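Local coordinates for protein putative non-ribosomal peptide synthetase (Actinomadura parvosata subsp. kistnae, PDB 6M7L) that folds as a condensation-type domain of a putative non-ribosomal peptide synthetase, is bound to a second, different protein, and probably serves peptide assembly, at residues A26-M31 with V86-L91; L65-G70 with G170-G175; G112-R117 with V399-E404. All blocks are in the same frame, centred on the assembly; numbering follows the deposited sequence.

Contact 1 (A26-M31 with V86-L91)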
ATOM      1  N   ALA A  26      27.212   9.021   6.694  1.00 67.48           N
ATOM      2  CA  ALA A  26      27.410   9.060   8.139  1.00 59.85           C
ATOM      3  C   ALA A  26      26.737   7.874   8.817  1.00 65.28           C
ATOM      4  O   ALA A  26      27.321   7.243   9.708  1.00 71.84           O
ATOM      5  CB  ALA A  26      26.877  10.377   8.706  1.00 60.14           C
ATOM      6  N   ARG A  27      25.511   7.548   8.401  1.00 60.93           N
ATOM      7  CA  ARG A  27      24.833   6.383   8.957  1.00 59.04           C
ATOM      8  C   ARG A  27      25.557   5.097   8.586  1.00 61.02           C
ATOM      9  O   ARG A  27      25.744   4.219   9.436  1.00 59.85           O
ATOM     10  CB  ARG A  27      23.382   6.336   8.485  1.00 62.96           C
ATOM     11  CG  ARG A  27      22.697   5.029   8.822  1.00 62.62           C
ATOM     12  CD  ARG A  27      21.194   5.168   8.881  1.00 66.52           C
ATOM     13  NE  ARG A  27      20.617   4.095   9.680  1.00 72.74           N
ATOM     14  CZ  ARG A  27      20.477   4.148  11.000  1.00 68.72           C
ATOM     15  NH1 ARG A  27      19.948   3.124  11.657  1.00 66.86           N
ATOM     16  NH2 ARG A  27      20.867   5.230  11.661  1.00 68.34           N
ATOM     17  N   GLN A  28      25.969   4.965   7.323  1.00 62.06           N
ATOM     18  CA  GLN A  28      26.741   3.794   6.919  1.00 64.73           C
ATOM     19  C   GLN A  28      28.037   3.690   7.711  1.00 66.30           C
ATOM     20  O   GLN A  28      28.453   2.589   8.095  1.00 65.23           O
ATOM     21  CB  GLN A  28      27.041   3.853   5.424  1.00 61.58           C
ATOM     22  CG  GLN A  28      25.853   3.582   4.538  1.00 61.96           C
ATOM     23  CD  GLN A  28      26.227   3.595   3.075  1.00 66.94           C
ATOM     24  OE1 GLN A  28      26.898   4.516   2.604  1.00 66.73           O
ATOM     25  NE2 GLN A  28      25.805   2.568   2.346  1.00 59.68           N
ATOM     26  N   ARG A  29      28.693   4.827   7.951  1.00 66.31           N
ATOM     27  CA  ARG A  29      29.917   4.834   8.744  1.00 63.47           C
ATOM     28  C   ARG A  29      29.674   4.238  10.125  1.00 65.08           C
ATOM     29  O   ARG A  29      30.429   3.373  10.585  1.00 62.00           O
ATOM     30  CB  ARG A  29      30.453   6.263   8.849  1.00 64.96           C
ATOM     31  CG  ARG A  29      31.601   6.446   9.823  1.00 70.77           C
ATOM     32  CD  ARG A  29      32.846   5.700   9.385  1.00 77.36           C
ATOM     33  NE  ARG A  29      33.923   5.866  10.356  1.00 91.87           N
ATOM     34  CZ  ARG A  29      35.097   5.247  10.293  1.00 94.49           C
ATOM     35  NH1 ARG A  29      35.362   4.408   9.301  1.00 94.15           N
ATOM     36  NH2 ARG A  29      36.007   5.469  11.231  1.00 85.94           N
ATOM     37  N   ARG A  30      28.607   4.676  10.796  1.00 57.94           N
ATOM     38  CA  ARG A  30      28.317   4.147  12.124  1.00 55.00           C
ATOM     39  C   ARG A  30      27.884   2.688  12.054  1.00 58.44           C
ATOM     40  O   ARG A  30      28.286   1.874  12.895  1.00 59.35           O
ATOM     41  CB  ARG A  30      27.247   4.996  12.806  1.00 56.01           C
ATOM     42  CG  ARG A  30      27.058   4.656  14.272  1.00 54.56           C
ATOM     43  CD  ARG A  30      26.165   5.659  14.978  1.00 52.01           C
ATOM     44  NE  ARG A  30      25.996   5.310  16.383  1.00 51.38           N
ATOM     45  CZ  ARG A  30      25.095   4.443  16.831  1.00 55.86           C
ATOM     46  NH1 ARG A  30      24.272   3.841  15.983  1.00 63.19           N
ATOM     47  NH2 ARG A  30      25.013   4.179  18.128  1.00 62.03           N
ATOM     48  N   MET A  31      27.073   2.334  11.053  1.00 57.68           N
ATOM     49  CA  MET A  31      26.621   0.954  10.925  1.00 58.15           C
ATOM     50  C   MET A  31      27.787   0.013  10.663  1.00 54.95           C
ATOM     51  O   MET A  31      27.829  -1.100  11.202  1.00 51.04           O
ATOM     52  CB  MET A  31      25.581   0.837   9.810  1.00 59.22           C
ATOM     53  CG  MET A  31      24.269   1.547  10.100  1.00 55.72           C
ATOM     54  SD  MET A  31      23.555   1.043  11.671  1.00 55.63           S
ATOM     55  CE  MET A  31      23.571  -0.732  11.459  1.00 63.13           C
ATOM     56  N   VAL A  86      36.213   3.877   5.223  1.00 94.38           N
ATOM     57  CA  VAL A  86      35.409   2.810   4.636  1.00 89.64           C
ATOM     58  C   VAL A  86      35.003   3.233   3.231  1.00 83.47           C
ATOM     59  O   VAL A  86      34.695   4.406   2.990  1.00 81.56           O
ATOM     60  CB  VAL A  86      34.165   2.491   5.495  1.00 83.01           C
ATOM     61  CG1 VAL A  86      33.387   1.322   4.901  1.00 79.29           C
ATOM     62  CG2 VAL A  86      34.569   2.188   6.927  1.00 78.58           C
ATOM     63  N   ARG A  87      35.001   2.275   2.307  1.00 83.41           N
ATOM     64  CA  ARG A  87      34.736   2.523   0.899  1.00 85.71           C
ATOM     65  C   ARG A  87      33.540   1.698   0.435  1.00 83.12           C
ATOM     66  O   ARG A  87      33.301   0.592   0.929  1.00 79.04           O
ATOM     67  CB  ARG A  87      35.980   2.195   0.054  1.00 85.99           C
ATOM     68  CG  ARG A  87      35.756   2.138  -1.447  1.00 88.01           C
ATOM     69  CD  ARG A  87      37.026   1.738  -2.180  1.00 85.79           C
ATOM     70  NE  ARG A  87      36.731   0.999  -3.404  1.00 93.65           N
ATOM     71  CZ  ARG A  87      36.882  -0.315  -3.536  1.00 91.73           C
ATOM     72  NH1 ARG A  87      37.337  -1.037  -2.521  1.00 82.62           N
ATOM     73  NH2 ARG A  87      36.584  -0.905  -4.686  1.00 86.83           N
ATOM     74  N   GLN A  88      32.781   2.253  -0.512  1.00 77.15           N
ATOM     75  CA  GLN A  88      31.639   1.568  -1.115  1.00 75.43           C
ATOM     76  C   GLN A  88      32.095   0.883  -2.401  1.00 77.10           C
ATOM     77  O   GLN A  88      32.335   1.548  -3.413  1.00 80.80           O
ATOM     78  CB  GLN A  88      30.507   2.554  -1.396  1.00 71.26           C
ATOM     79  CG  GLN A  88      29.303   2.433  -0.471  1.00 72.11           C
ATOM     80  CD  GLN A  88      28.236   3.476  -0.764  1.00 71.71           C
ATOM     81  OE1 GLN A  88      27.046   3.167  -0.823  1.00 66.38           O
ATOM     82  NE2 GLN A  88      28.660   4.720  -0.942  1.00 71.36           N
ATOM     83  N   GLU A  89      32.210  -0.444  -2.364  1.00 73.01           N
ATOM     84  CA  GLU A  89      32.611  -1.236  -3.524  1.00 70.17           C
ATOM     85  C   GLU A  89      31.369  -1.892  -4.121  1.00 75.19           C
ATOM     86  O   GLU A  89      30.805  -2.820  -3.530  1.00 77.65           O
ATOM     87  CB  GLU A  89      33.647  -2.288  -3.134  1.00 70.68           C
ATOM     88  CG  GLU A  89      34.112  -3.159  -4.294  1.00 77.10           C
ATOM     89  CD  GLU A  89      34.819  -4.420  -3.836  1.00 80.58           C
ATOM     90  OE1 GLU A  89      34.633  -4.818  -2.667  1.00 78.44           O
ATOM     91  OE2 GLU A  89      35.562  -5.015  -4.645  1.00 86.95           O
ATOM     92  N   ILE A  90      30.953  -1.424  -5.295  1.00 65.52           N
ATOM     93  CA  ILE A  90      29.748  -1.925  -5.949  1.00 63.46           C
ATOM     94  C   ILE A  90      30.126  -3.067  -6.885  1.00 60.57           C
ATOM     95  O   ILE A  90      30.893  -2.876  -7.835  1.00 63.56           O
ATOM     96  CB  ILE A  90      29.021  -0.810  -6.713  1.00 63.46           C
ATOM     97  CG1 ILE A  90      28.698   0.361  -5.785  1.00 59.58           C
ATOM     98  CG2 ILE A  90      27.745  -1.351  -7.344  1.00 65.32           C
ATOM     99  CD1 ILE A  90      27.859   1.436  -6.440  1.00 62.43           C
ATOM    100  N   LEU A  91      29.578  -4.249  -6.624  1.00 64.16           N
ATOM    101  CA  LEU A  91      29.779  -5.408  -7.477  1.00 64.93           C
ATOM    102  C   LEU A  91      28.712  -5.454  -8.568  1.00 67.71           C
ATOM    103  O   LEU A  91      27.736  -4.703  -8.553  1.00 72.65           O
ATOM    104  CB  LEU A  91      29.741  -6.692  -6.647  1.00 63.47           C
ATOM    105  CG  LEU A  91      30.567  -6.735  -5.364  1.00 65.62           C
ATOM    106  CD1 LEU A  91      30.421  -8.089  -4.687  1.00 67.39           C
ATOM    107  CD2 LEU A  91      32.024  -6.429  -5.657  1.00 68.51           C
TER
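Q28 and Q88 meet through the amides at the ends of their side chains, a helix reaching across to 86-91. Q28 lies on helix 26-34, and its CB points toward 86-91. CG stands beside the backbone N (chi1 -73°) and the chain then runs straight out. CB and CG meet nothing of 86-91. CD comes to 4.0 Å from Q88 OE1. OE1 lies 3.7 Å from Q88 OE1 without bonding to it. At the tip, NE2 gives a weak hydrogen bond of 3.5 Å to Q88 OE1. The two amide planes are 88° apart. The stronger partners of Q28 lie outside the pair. OE1 takes the backbone N-H of T25, and NE2 also bonds to I151 O. Replacing Q28 with a leucine would probably leave T25 N and I151 O without these mates and cut the polar link to Q88. The next residue, R29, bends at chi2 (65°) and brings NH1 to V86 CG2, 3.3 Å away. The methyl sits at the guanidinium edge, in its plane. F187 of helix 187-196 packs on both glutamines. The chemistry implies a buried polar crossing in which Q28 is held mainly by backbone groups and Q88 adds a lesser tie.

Contact 2 (L65-G70 with G170-G175); sequences LADVGG and GARREG
D67 OD2 lies at the edge of the R172 guanidinium, near its plane, while D67 OD1 is tilted out of that plane. The carboxylate and guanidinium planes are 29° apart. OD1 accepts from R172 NH2 at 2.7 Å, with an N-H...O angle of 135°. It uses its syn lone pair. OD2 accepts from NE. That distance, 2.4 Å between D67 OD2 and R172 NE, is too short to be trusted in detail at this resolution. The salt bridge itself is clear, with two nitrogens of one edge facing two oxygens. The side chains come from opposite directions. R172 bends at chi2 (-76°), which turns its NE and NH2 edge to the aspartate. P178 touches both side chains, and D67 also packs on A168. Helix 155-172 closes in a Schellman motif. G175 has positive phi and is its C' residue, with G175 N bonded to R172 O at 2.9 Å and R176 N bonded to A171 O. Within this turn, R173 and E174 each make a salt bridge to the other protein of the assembly. Helices 58-71 and 155-172 also pack through V68 on L161 and L165, while L65 and V68 reach W130 of the sheet. This is a surface salt bridge between neighbouring helices, set above the apolar helix-on-sheet layer of a condensation-domain fold.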
ATOM      1  N   LEU A  65      15.924 -12.968  -6.643  1.00 65.07           N
ATOM      2  CA  LEU A  65      16.799 -12.383  -5.631  1.00 55.71           C
ATOM      3  C   LEU A  65      17.960 -11.642  -6.282  1.00 62.41           C
ATOM      4  O   LEU A  65      18.262 -10.496  -5.923  1.00 61.26           O
ATOM      5  CB  LEU A  65      17.306 -13.472  -4.687  1.00 62.12           C
ATOM      6  CG  LEU A  65      16.281 -14.049  -3.707  1.00 58.75           C
ATOM      7  CD1 LEU A  65      16.836 -15.268  -2.984  1.00 51.21           C
ATOM      8  CD2 LEU A  65      15.835 -12.987  -2.716  1.00 52.38           C
ATOM      9  N   ALA A  66      18.613 -12.278  -7.259  1.00 54.51           N
ATOM     10  CA  ALA A  66      19.680 -11.605  -7.992  1.00 51.65           C
ATOM     11  C   ALA A  66      19.164 -10.381  -8.738  1.00 60.00           C
ATOM     12  O   ALA A  66      19.895  -9.395  -8.889  1.00 61.83           O
ATOM     13  CB  ALA A  66      20.343 -12.579  -8.964  1.00 54.85           C
ATOM     14  N   ASP A  67      17.910 -10.421  -9.206  1.00 60.69           N
ATOM     15  CA  ASP A  67      17.347  -9.280  -9.926  1.00 60.25           C
ATOM     16  C   ASP A  67      17.143  -8.086  -9.004  1.00 59.31           C
ATOM     17  O   ASP A  67      17.399  -6.942  -9.400  1.00 62.22           O
ATOM     18  CB  ASP A  67      16.028  -9.672 -10.587  1.00 66.95           C
ATOM     19  CG  ASP A  67      16.215 -10.656 -11.716  1.00 75.56           C
ATOM     20  OD1 ASP A  67      17.275 -10.609 -12.377  1.00 77.65           O
ATOM     21  OD2 ASP A  67      15.303 -11.479 -11.941  1.00 70.47           O
ATOM     22  N   VAL A  68      16.669  -8.329  -7.780  1.00 58.55           N
ATOM     23  CA  VAL A  68      16.567  -7.252  -6.799  1.00 56.45           C
ATOM     24  C   VAL A  68      17.941  -6.654  -6.531  1.00 63.38           C
ATOM     25  O   VAL A  68      18.097  -5.429  -6.447  1.00 63.84           O
ATOM     26  CB  VAL A  68      15.916  -7.768  -5.504  1.00 57.63           C
ATOM     27  CG1 VAL A  68      15.787  -6.640  -4.488  1.00 49.69           C
ATOM     28  CG2 VAL A  68      14.567  -8.379  -5.806  1.00 58.68           C
ATOM     29  N   GLY A  69      18.960  -7.509  -6.399  1.00 54.87           N
ATOM     30  CA  GLY A  69      20.312  -7.009  -6.223  1.00 60.52           C
ATOM     31  C   GLY A  69      20.801  -6.211  -7.416  1.00 67.84           C
ATOM     32  O   GLY A  69      21.471  -5.189  -7.258  1.00 60.65           O
ATOM     33  N   GLY A  70      20.472  -6.667  -8.629  1.00 62.71           N
ATOM     34  CA  GLY A  70      20.821  -5.899  -9.811  1.00 53.20           C
ATOM     35  C   GLY A  70      20.095  -4.573  -9.885  1.00 56.45           C
ATOM     36  O   GLY A  70      20.634  -3.594 -10.410  1.00 63.10           O
ATOM     37  N   GLY A 170       7.605 -12.803 -10.261  1.00 69.76           N
ATOM     38  CA  GLY A 170       6.539 -13.014 -11.227  1.00 65.73           C
ATOM     39  C   GLY A 170       7.055 -13.129 -12.648  1.00 65.39           C
ATOM     40  O   GLY A 170       6.539 -13.916 -13.445  1.00 66.15           O
ATOM     41  N   ALA A 171       8.085 -12.353 -12.980  1.00 63.79           N
ATOM     42  CA  ALA A 171       8.695 -12.464 -14.298  1.00 70.78           C
ATOM     43  C   ALA A 171       9.581 -13.700 -14.400  1.00 73.81           C
ATOM     44  O   ALA A 171       9.564 -14.395 -15.423  1.00 74.11           O
ATOM     45  CB  ALA A 171       9.498 -11.202 -14.613  1.00 69.16           C
ATOM     46  N   ARG A 172      10.355 -13.991 -13.351  1.00 67.42           N
ATOM     47  CA  ARG A 172      11.261 -15.134 -13.388  1.00 67.94           C
ATOM     48  C   ARG A 172      10.497 -16.451 -13.426  1.00 69.57           C
ATOM     49  O   ARG A 172      10.917 -17.397 -14.103  1.00 72.09           O
ATOM     50  CB  ARG A 172      12.206 -15.098 -12.187  1.00 68.16           C
ATOM     51  CG  ARG A 172      13.292 -14.040 -12.278  1.00 66.98           C
ATOM     52  CD  ARG A 172      14.394 -14.449 -13.242  1.00 68.08           C
ATOM     53  NE  ARG A 172      15.333 -13.356 -13.485  1.00 72.60           N
ATOM     54  CZ  ARG A 172      16.485 -13.489 -14.136  1.00 77.24           C
ATOM     55  NH1 ARG A 172      16.850 -14.673 -14.608  1.00 84.67           N
ATOM     56  NH2 ARG A 172      17.273 -12.437 -14.311  1.00 71.45           N
ATOM     57  N   ARG A 173       9.375 -16.536 -12.707  1.00 69.19           N
ATOM     58  CA  ARG A 173       8.584 -17.762 -12.720  1.00 71.78           C
ATOM     59  C   ARG A 173       7.955 -18.032 -14.078  1.00 67.96           C
ATOM     60  O   ARG A 173       7.479 -19.147 -14.312  1.00 69.22           O
ATOM     61  CB  ARG A 173       7.493 -17.706 -11.649  1.00 64.77           C
ATOM     62  CG  ARG A 173       6.273 -16.903 -12.050  1.00 73.68           C
ATOM     63  CD  ARG A 173       5.183 -16.992 -10.999  1.00 68.94           C
ATOM     64  NE  ARG A 173       3.877 -17.261 -11.593  1.00 77.24           N
ATOM     65  CZ  ARG A 173       3.271 -18.445 -11.559  1.00 73.97           C
ATOM     66  NH1 ARG A 173       3.850 -19.470 -10.948  1.00 70.36           N
ATOM     67  NH2 ARG A 173       2.085 -18.600 -12.128  1.00 73.80           N
ATOM     68  N   GLU A 174       7.938 -17.042 -14.970  1.00 72.84           N
ATOM     69  CA  GLU A 174       7.498 -17.214 -16.345  1.00 69.30           C
ATOM     70  C   GLU A 174       8.671 -17.267 -17.316  1.00 72.65           C
ATOM     71  O   GLU A 174       8.506 -16.942 -18.497  1.00 74.99           O
ATOM     72  CB  GLU A 174       6.533 -16.093 -16.732  1.00 72.94           C
ATOM     73  CG  GLU A 174       5.273 -16.052 -15.882  1.00 71.23           C
ATOM     74  CD  GLU A 174       4.523 -14.743 -16.011  1.00 76.14           C
ATOM     75  OE1 GLU A 174       4.940 -13.894 -16.826  1.00 76.16           O
ATOM     76  OE2 GLU A 174       3.517 -14.561 -15.291  1.00 82.22           O
ATOM     77  N   GLY A 175       9.848 -17.663 -16.839  1.00 78.18           N
ATOM     78  CA  GLY A 175      11.019 -17.789 -17.695  1.00 77.27           C
ATOM     79  C   GLY A 175      11.404 -16.513 -18.409  1.00 80.45           C
ATOM     80  O   GLY A 175      11.819 -16.557 -19.575  1.00 90.57           O
TER

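Contact 3 (G112-R117 with V399-E404); sequences GLLADR and VPMPEE
Where strand 395-399 leaves the edge of the five-stranded sheet, L114 of helix 110-119 packs against V399 and M401. This strand arrives from the later part of the chain and lies beside strand 45-53, to which V399 is joined by backbone bonding with A49. The contact is apolar. L114 stands with CG beside the backbone N (chi1 -70°) and points toward 399-404. Its CD1 methyl meets V399 CG1 at 3.8 Å. The two side chains cross at about a right angle. M401 comes in across L114 from the other segment, also near a right angle. Its chain folds at chi2 (-89°) and again at chi3 (-53°), which lays the thioether against the helix. SD rests on L114 CB at 3.6 Å and lies 4.0 Å from L114 CD1. The CE methyl goes on to the backbone, 3.7 Å from L114 O. Sulfur thus touches the base of L114 and, with V399, its CD1 branch, and L114 is buried. F135 and L145 of the sheet add to its surroundings. M401 also packs on R47, whose NH2 bonds to P402 O. One turn along, R117 NH2 forms a salt bridge with D116 OD2 at 2.6 Å, and R117 NH1 pairs with E101. The layout is helix-on-sheet packing at the sheet's edge. It is consistent with the crossover of condensation domains, often called the latch, in which the C-terminal half lends a strand to the N-terminal half.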
ATOM      1  N   GLY A 112      13.251 -20.774  16.062  1.00 56.77           N
ATOM      2  CA  GLY A 112      14.674 -20.710  16.356  1.00 54.05           C
ATOM      3  C   GLY A 112      15.514 -20.421  15.127  1.00 54.78           C
ATOM      4  O   GLY A 112      16.483 -19.659  15.191  1.00 63.19           O
ATOM      5  N   LEU A 113      15.155 -21.023  13.992  1.00 53.38           N
ATOM      6  CA  LEU A 113      15.917 -20.805  12.767  1.00 51.96           C
ATOM      7  C   LEU A 113      15.829 -19.354  12.316  1.00 55.02           C
ATOM      8  O   LEU A 113      16.840 -18.743  11.952  1.00 58.73           O
ATOM      9  CB  LEU A 113      15.419 -21.744  11.672  1.00 49.82           C
ATOM     10  CG  LEU A 113      15.846 -23.197  11.858  1.00 50.92           C
ATOM     11  CD1 LEU A 113      15.053 -24.110  10.946  1.00 56.88           C
ATOM     12  CD2 LEU A 113      17.331 -23.323  11.582  1.00 41.94           C
ATOM     13  N   LEU A 114      14.623 -18.781  12.338  1.00 57.20           N
ATOM     14  CA  LEU A 114      14.455 -17.398  11.905  1.00 58.12           C
ATOM     15  C   LEU A 114      15.255 -16.444  12.780  1.00 55.13           C
ATOM     16  O   LEU A 114      15.908 -15.524  12.273  1.00 55.58           O
ATOM     17  CB  LEU A 114      12.974 -17.021  11.915  1.00 58.68           C
ATOM     18  CG  LEU A 114      12.088 -17.670  10.853  1.00 56.88           C
ATOM     19  CD1 LEU A 114      10.623 -17.384  11.141  1.00 54.28           C
ATOM     20  CD2 LEU A 114      12.469 -17.174   9.465  1.00 55.93           C
ATOM     21  N   ALA A 115      15.225 -16.650  14.099  1.00 54.89           N
ATOM     22  CA  ALA A 115      15.981 -15.784  14.998  1.00 58.67           C
ATOM     23  C   ALA A 115      17.481 -15.925  14.770  1.00 59.15           C
ATOM     24  O   ALA A 115      18.201 -14.923  14.703  1.00 60.06           O
ATOM     25  CB  ALA A 115      15.629 -16.100  16.451  1.00 48.81           C
ATOM     26  N   ASP A 116      17.966 -17.162  14.641  1.00 54.12           N
ATOM     27  CA  ASP A 116      19.391 -17.383  14.426  1.00 58.27           C
ATOM     28  C   ASP A 116      19.852 -16.774  13.108  1.00 59.87           C
ATOM     29  O   ASP A 116      20.850 -16.047  13.063  1.00 59.50           O
ATOM     30  CB  ASP A 116      19.703 -18.878  14.462  1.00 63.24           C
ATOM     31  CG  ASP A 116      21.090 -19.190  13.943  1.00 63.14           C
ATOM     32  OD1 ASP A 116      22.069 -18.930  14.672  1.00 72.28           O
ATOM     33  OD2 ASP A 116      21.203 -19.682  12.800  1.00 66.56           O
ATOM     34  N   ARG A 117      19.136 -17.067  12.018  1.00 62.47           N
ATOM     35  CA  ARG A 117      19.546 -16.561  10.713  1.00 59.47           C
ATOM     36  C   ARG A 117      19.436 -15.044  10.635  1.00 58.09           C
ATOM     37  O   ARG A 117      20.220 -14.404   9.927  1.00 64.69           O
ATOM     38  CB  ARG A 117      18.712 -17.209   9.609  1.00 58.26           C
ATOM     39  CG  ARG A 117      18.826 -18.724   9.531  1.00 57.83           C
ATOM     40  CD  ARG A 117      20.256 -19.179   9.283  1.00 62.94           C
ATOM     41  NE  ARG A 117      20.308 -20.580   8.874  1.00 58.67           N
ATOM     42  CZ  ARG A 117      20.412 -21.604   9.715  1.00 56.10           C
ATOM     43  NH1 ARG A 117      20.449 -22.845   9.248  1.00 53.93           N
ATOM     44  NH2 ARG A 117      20.481 -21.388  11.022  1.00 52.49           N
ATOM     45  N   VAL A 399       5.371 -13.706   8.287  1.00 60.43           N
ATOM     46  CA  VAL A 399       5.648 -14.511   9.474  1.00 56.41           C
ATOM     47  C   VAL A 399       6.214 -13.585  10.544  1.00 64.69           C
ATOM     48  O   VAL A 399       7.216 -12.900  10.283  1.00 64.82           O
ATOM     49  CB  VAL A 399       6.628 -15.652   9.164  1.00 64.28           C
ATOM     50  CG1 VAL A 399       7.015 -16.391  10.444  1.00 48.15           C
ATOM     51  CG2 VAL A 399       6.028 -16.603   8.138  1.00 56.30           C
ATOM     52  N   PRO A 400       5.620 -13.525  11.736  1.00 73.25           N
ATOM     53  CA  PRO A 400       6.131 -12.613  12.764  1.00 69.28           C
ATOM     54  C   PRO A 400       7.520 -13.022  13.225  1.00 63.76           C
ATOM     55  O   PRO A 400       7.846 -14.207  13.307  1.00 72.14           O
ATOM     56  CB  PRO A 400       5.102 -12.742  13.892  1.00 71.05           C
ATOM     57  CG  PRO A 400       4.517 -14.100  13.703  1.00 71.39           C
ATOM     58  CD  PRO A 400       4.462 -14.295  12.213  1.00 71.48           C
ATOM     59  N   MET A 401       8.337 -12.019  13.515  1.00 69.48           N
ATOM     60  CA  MET A 401       9.669 -12.165  14.072  1.00 68.30           C
ATOM     61  C   MET A 401       9.723 -11.464  15.421  1.00 69.85           C
ATOM     62  O   MET A 401       8.891 -10.595  15.710  1.00 71.53           O
ATOM     63  CB  MET A 401      10.725 -11.559  13.134  1.00 65.51           C
ATOM     64  CG  MET A 401      10.765 -12.155  11.738  1.00 60.76           C
ATOM     65  SD  MET A 401      11.860 -13.578  11.609  1.00 63.35           S
ATOM     66  CE  MET A 401      13.376 -12.890  12.270  1.00 61.53           C
ATOM     67  N   PRO A 402      10.680 -11.816  16.278  1.00 70.27           N
ATOM     68  CA  PRO A 402      10.876 -11.046  17.511  1.00 71.00           C
ATOM     69  C   PRO A 402      11.243  -9.603  17.196  1.00 74.01           C
ATOM     70  O   PRO A 402      11.572  -9.243  16.064  1.00 69.24           O
ATOM     71  CB  PRO A 402      12.020 -11.782  18.216  1.00 66.02           C
ATOM     72  CG  PRO A 402      11.951 -13.174  17.683  1.00 69.37           C
ATOM     73  CD  PRO A 402      11.516 -13.029  16.249  1.00 78.24           C
ATOM     74  N   GLU A 403      11.172  -8.764  18.229  1.00 74.79           N
ATOM     75  CA  GLU A 403      11.469  -7.347  18.064  1.00 66.36           C
ATOM     76  C   GLU A 403      12.869  -7.155  17.495  1.00 68.66           C
ATOM     77  O   GLU A 403      13.794  -7.910  17.806  1.00 69.01           O
ATOM     78  CB  GLU A 403      11.341  -6.617  19.402  1.00 66.00           C
ATOM     79  CG  GLU A 403       9.927  -6.557  19.959  1.00 66.75           C
ATOM     80  CD  GLU A 403       9.033  -5.596  19.197  1.00 60.83           C
ATOM     81  OE1 GLU A 403       7.803  -5.641  19.403  1.00 67.86           O
ATOM     82  OE2 GLU A 403       9.558  -4.792  18.396  1.00 64.79           O
ATOM     83  N   GLU A 404      13.014  -6.140  16.645  1.00 64.17           N
ATOM     84  CA  GLU A 404      14.293  -5.870  16.003  1.00 65.55           C
ATOM     85  C   GLU A 404      15.367  -5.557  17.038  1.00 68.09           C
ATOM     86  O   GLU A 404      15.092  -5.015  18.112  1.00 69.31           O
ATOM     87  CB  GLU A 404      14.163  -4.699  15.028  1.00 65.29           C
ATOM     88  CG  GLU A 404      13.571  -5.067  13.682  1.00 72.39           C
ATOM     89  CD  GLU A 404      13.157  -3.852  12.880  1.00 88.41           C
ATOM     90  OE1 GLU A 404      12.909  -2.792  13.493  1.00 90.54           O
ATOM     91  OE2 GLU A 404      13.079  -3.956  11.637  1.00 88.06           O
TER

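The three contacts are well spread, with centres about 25 or 26 Å apart for every pair. None touches another; the nearest atoms of contacts 1 and 2 are about 6 Å apart. Along the chain contact 2 interleaves with both others, while contact 1 closes before contact 3 opens. Contacts 2 and 3 share the five-stranded sheet. Helix 58-71 of contact 2 packs at W130 and A132, and helix 110-119 packs at F135 of the same strand, consistent with opposite faces. Contact 1 ties helix 26-34 to the segment leading into strand 89-90. Contact 3 alone has a segment from the later chain, consistent with a tie between the halves, though helix 26-34 also pairs with E354 and E407.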